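PDB 3K11: putative glycosyl hydrolase from Bacteroides thetaiotaomicron VPI-5482, which is of unknown function but, as a member of glycosyl hydrolase family 88, probably acts as a hydrolase on glycosidic substrates. Local coordinates for residues I36-A41 against G363-E368. Residues are numbered along the deposited sequence; the frame is centred on the assembly and turned at random. Where two conformers were deposited one is given.
Sequences IDRVFA and GKINEE
An arginine of helix 29-45 that grips the loop following helix 347-362 by its backbone carbonyls, Arg38 against Ile365 and Asn366, illustrates how one side chain can hold a segment without regular structure. Its NE donates to Asn366 O at 3.0 Å in a nearly straight bond (168°), and NH2 donates to Ile365 O at 3.1 Å. Both acceptors lie at the edge of the guanidinium, in its plane, whereas each donor stands above the plane of the carbonyl it meets, more steeply at Ile365. The aliphatic part extends from the helix with CG anti to the backbone N (chi1 -171°), then bends at chi3; CD comes within 3.4 Å of Glu367 O. The two bonds, from NE and NH2, fix the rotation of the guanidinium, while NH1 forms a salt bridge with Asp35 OD1, about one turn earlier on the same helix, which probably offsets its charge.

Apolar packing adjoins the polar grip: Ile365 CG2 lies 3.5 Å from Val39 CG2, the two side chains crossing at about a right angle. The same methyl also touches the guanidinium, 3.4 Å from Arg38 NH2. Helix 400-416 adds to this packing, Tyr400 touching Val39 and Val403 touching Ile365. Farther along, a water donates to Arg38 O (2.7 Å) and, weakly, to Glu368 O. The CB of Asn366 points away from the helix, and its OD1 accepts from Gln370 N within the loop. Arg38 thus binds two successive loop carbonyls in bidentate fashion, joining a helix to an interhelical loop in a fold consistent with the (alpha/alpha)6 barrel of family 88.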
ATOM      1  N   ILE A  36     -17.338 -24.812  15.180  1.00 25.28           N
ATOM      2  CA  ILE A  36     -18.632 -24.103  15.303  1.00 25.76           C
ATOM      3  C   ILE A  36     -19.457 -24.676  16.451  1.00 25.04           C
ATOM      4  O   ILE A  36     -20.198 -23.958  17.074  1.00 23.63           O
ATOM      5  CB  ILE A  36     -19.421 -23.945  13.961  1.00 24.38           C
ATOM      6  CG1 ILE A  36     -19.824 -25.298  13.348  1.00 24.60           C
ATOM      7  CG2 ILE A  36     -18.630 -23.087  12.997  1.00 23.12           C
ATOM      8  CD1 ILE A  36     -20.881 -25.219  12.202  1.00 22.93           C
ATOM      9  N   ASP A  37     -19.323 -25.963  16.740  1.00 24.67           N
ATOM     10  CA  ASP A  37     -20.024 -26.563  17.901  1.00 23.66           C
ATOM     11  C   ASP A  37     -19.537 -25.945  19.218  1.00 24.33           C
ATOM     12  O   ASP A  37     -20.326 -25.737  20.132  1.00 24.31           O
ATOM     13  CB  ASP A  37     -19.811 -28.066  17.927  1.00 24.45           C
ATOM     14  CG  ASP A  37     -20.772 -28.846  17.012  1.00 27.81           C
ATOM     15  OD1 ASP A  37     -21.799 -28.303  16.564  1.00 31.41           O
ATOM     16  OD2 ASP A  37     -20.454 -30.055  16.787  1.00 31.42           O
ATOM     17  N   ARG A  38     -18.249 -25.604  19.301  1.00 26.64           N
ATOM     18  CA  ARG A  38     -17.694 -24.942  20.496  1.00 24.75           C
ATOM     19  C   ARG A  38     -18.271 -23.537  20.666  1.00 25.91           C
ATOM     20  O   ARG A  38     -18.651 -23.134  21.774  1.00 24.00           O
ATOM     21  CB  ARG A  38     -16.167 -24.938  20.470  1.00 25.06           C
ATOM     22  CG  ARG A  38     -15.558 -24.464  21.771  1.00 31.47           C
ATOM     23  CD  ARG A  38     -14.083 -24.827  21.911  1.00 29.53           C
ATOM     24  NE  ARG A  38     -13.216 -24.053  21.025  1.00 26.84           N
ATOM     25  CZ  ARG A  38     -12.775 -24.469  19.839  1.00 27.81           C
ATOM     26  NH1 ARG A  38     -13.114 -25.653  19.331  1.00 30.42           N
ATOM     27  NH2 ARG A  38     -11.998 -23.669  19.127  1.00 29.42           N
ATOM     28  N   VAL A  39     -18.374 -22.803  19.562  1.00 25.16           N
ATOM     29  CA  VAL A  39     -18.990 -21.478  19.596  1.00 25.60           C
ATOM     30  C   VAL A  39     -20.475 -21.619  19.955  1.00 25.70           C
ATOM     31  O   VAL A  39     -20.998 -20.883  20.796  1.00 24.21           O
ATOM     32  CB  VAL A  39     -18.853 -20.741  18.242  1.00 26.72           C
ATOM     33  CG1 VAL A  39     -19.644 -19.455  18.291  1.00 23.20           C
ATOM     34  CG2 VAL A  39     -17.354 -20.497  17.873  1.00 23.76           C
ATOM     35  N   PHE A  40     -21.156 -22.571  19.323  1.00 24.99           N
ATOM     36  CA  PHE A  40     -22.577 -22.765  19.563  1.00 24.79           C
ATOM     37  C   PHE A  40     -22.848 -23.098  21.033  1.00 24.92           C
ATOM     38  O   PHE A  40     -23.771 -22.552  21.645  1.00 23.26           O
ATOM     39  CB  PHE A  40     -23.110 -23.886  18.663  1.00 24.90           C
ATOM     40  CG  PHE A  40     -24.559 -24.195  18.891  1.00 25.61           C
ATOM     41  CD1 PHE A  40     -25.515 -23.251  18.614  1.00 23.62           C
ATOM     42  CD2 PHE A  40     -24.958 -25.415  19.435  1.00 30.28           C
ATOM     43  CE1 PHE A  40     -26.855 -23.491  18.844  1.00 27.03           C
ATOM     44  CE2 PHE A  40     -26.290 -25.665  19.673  1.00 34.57           C
ATOM     45  CZ  PHE A  40     -27.250 -24.702  19.354  1.00 28.55           C
ATOM     46  N   ALA A  41     -22.065 -24.000  21.599  1.00 26.30           N
ATOM     47  CA  ALA A  41     -22.309 -24.404  23.008  1.00 28.90           C
ATOM     48  C   ALA A  41     -22.153 -23.189  23.908  1.00 31.71           C
ATOM     49  O   ALA A  41     -22.914 -22.965  24.841  1.00 31.56           O
ATOM     50  CB  ALA A  41     -21.350 -25.514  23.431  1.00 28.97           C
ATOM     51  N   GLY A 363      -8.598 -19.991  14.403  1.00 25.83           N
ATOM     52  CA  GLY A 363      -7.557 -19.646  15.379  1.00 27.49           C
ATOM     53  C   GLY A 363      -7.948 -18.605  16.409  1.00 27.13           C
ATOM     54  O   GLY A 363      -7.244 -18.427  17.399  1.00 27.25           O
ATOM     55  N   LYS A 364      -9.073 -17.938  16.211  1.00 25.05           N
ATOM     56  CA  LYS A 364      -9.567 -16.925  17.150  1.00 23.51           C
ATOM     57  C   LYS A 364     -10.754 -17.432  17.966  1.00 25.44           C
ATOM     58  O   LYS A 364     -11.331 -16.688  18.745  1.00 26.27           O
ATOM     59  CB  LYS A 364      -9.941 -15.669  16.394  1.00 24.07           C
ATOM     60  CG  LYS A 364      -8.745 -14.986  15.756  1.00 26.55           C
ATOM     61  CD  LYS A 364      -7.908 -14.277  16.792  1.00 30.67           C
ATOM     62  CE  LYS A 364      -6.593 -13.826  16.172  1.00 40.04           C
ATOM     63  NZ  LYS A 364      -5.750 -13.135  17.186  1.00 39.28           N
ATOM     64  N   ILE A 365     -11.107 -18.698  17.789  1.00 23.98           N
ATOM     65  CA  ILE A 365     -12.152 -19.321  18.608  1.00 24.19           C
ATOM     66  C   ILE A 365     -11.429 -19.933  19.811  1.00 26.18           C
ATOM     67  O   ILE A 365     -10.729 -20.940  19.682  1.00 24.86           O
ATOM     68  CB  ILE A 365     -12.927 -20.415  17.884  1.00 24.99           C
ATOM     69  CG1 ILE A 365     -13.547 -19.902  16.573  1.00 26.25           C
ATOM     70  CG2 ILE A 365     -14.018 -20.985  18.858  1.00 25.18           C
ATOM     71  CD1 ILE A 365     -14.205 -21.014  15.694  1.00 24.01           C
ATOM     72  N   ASN A 366     -11.523 -19.302  20.966  1.00 25.53           N
ATOM     73  CA  ASN A 366     -10.777 -19.797  22.139  1.00 26.77           C
ATOM     74  C   ASN A 366     -11.383 -21.049  22.774  1.00 26.81           C
ATOM     75  O   ASN A 366     -12.409 -21.523  22.313  1.00 26.08           O
ATOM     76  CB  ASN A 366     -10.485 -18.667  23.149  1.00 26.48           C
ATOM     77  CG  ASN A 366     -11.695 -18.108  23.791  1.00 24.32           C
ATOM     78  OD1 ASN A 366     -12.710 -18.775  23.911  1.00 24.35           O
ATOM     79  ND2 ASN A 366     -11.556 -16.878  24.295  1.00 24.28           N
ATOM     80  N   GLU A 367     -10.740 -21.618  23.800  0.60 25.69           N
ATOM     81  CA  GLU A 367     -11.221 -22.891  24.360  0.60 27.14           C
ATOM     82  C   GLU A 367     -12.609 -22.748  24.962  0.60 27.43           C
ATOM     83  O   GLU A 367     -13.365 -23.711  24.999  0.60 28.34           O
ATOM     84  CB  GLU A 367     -10.247 -23.438  25.410  0.60 27.13           C
ATOM     85  CG  GLU A 367      -8.906 -23.886  24.837  0.60 30.00           C
ATOM     86  CD  GLU A 367      -7.920 -24.372  25.901  0.60 32.40           C
ATOM     87  OE1 GLU A 367      -8.199 -24.208  27.116  0.60 34.70           O
ATOM     88  OE2 GLU A 367      -6.862 -24.909  25.498  0.60 43.54           O
ATOM     89  N   GLU A 368     -12.947 -21.542  25.414  1.00 25.48           N
ATOM     90  CA  GLU A 368     -14.269 -21.303  25.943  1.00 26.01           C
ATOM     91  C   GLU A 368     -15.357 -21.227  24.869  1.00 26.80           C
ATOM     92  O   GLU A 368     -16.557 -21.421  25.178  1.00 26.11           O
ATOM     93  CB  GLU A 368     -14.257 -20.011  26.692  1.00 27.20           C
ATOM     94  CG  GLU A 368     -15.514 -19.773  27.500  1.00 27.17           C
ATOM     95  CD  GLU A 368     -15.400 -18.570  28.380  1.00 31.91           C
ATOM     96  OE1 GLU A 368     -14.397 -17.824  28.262  1.00 30.19           O
ATOM     97  OE2 GLU A 368     -16.319 -18.377  29.196  1.00 32.21           O
TER
HETATM   98  O   HOH W   1     -18.147 -24.215  24.209  1.00 32.52           O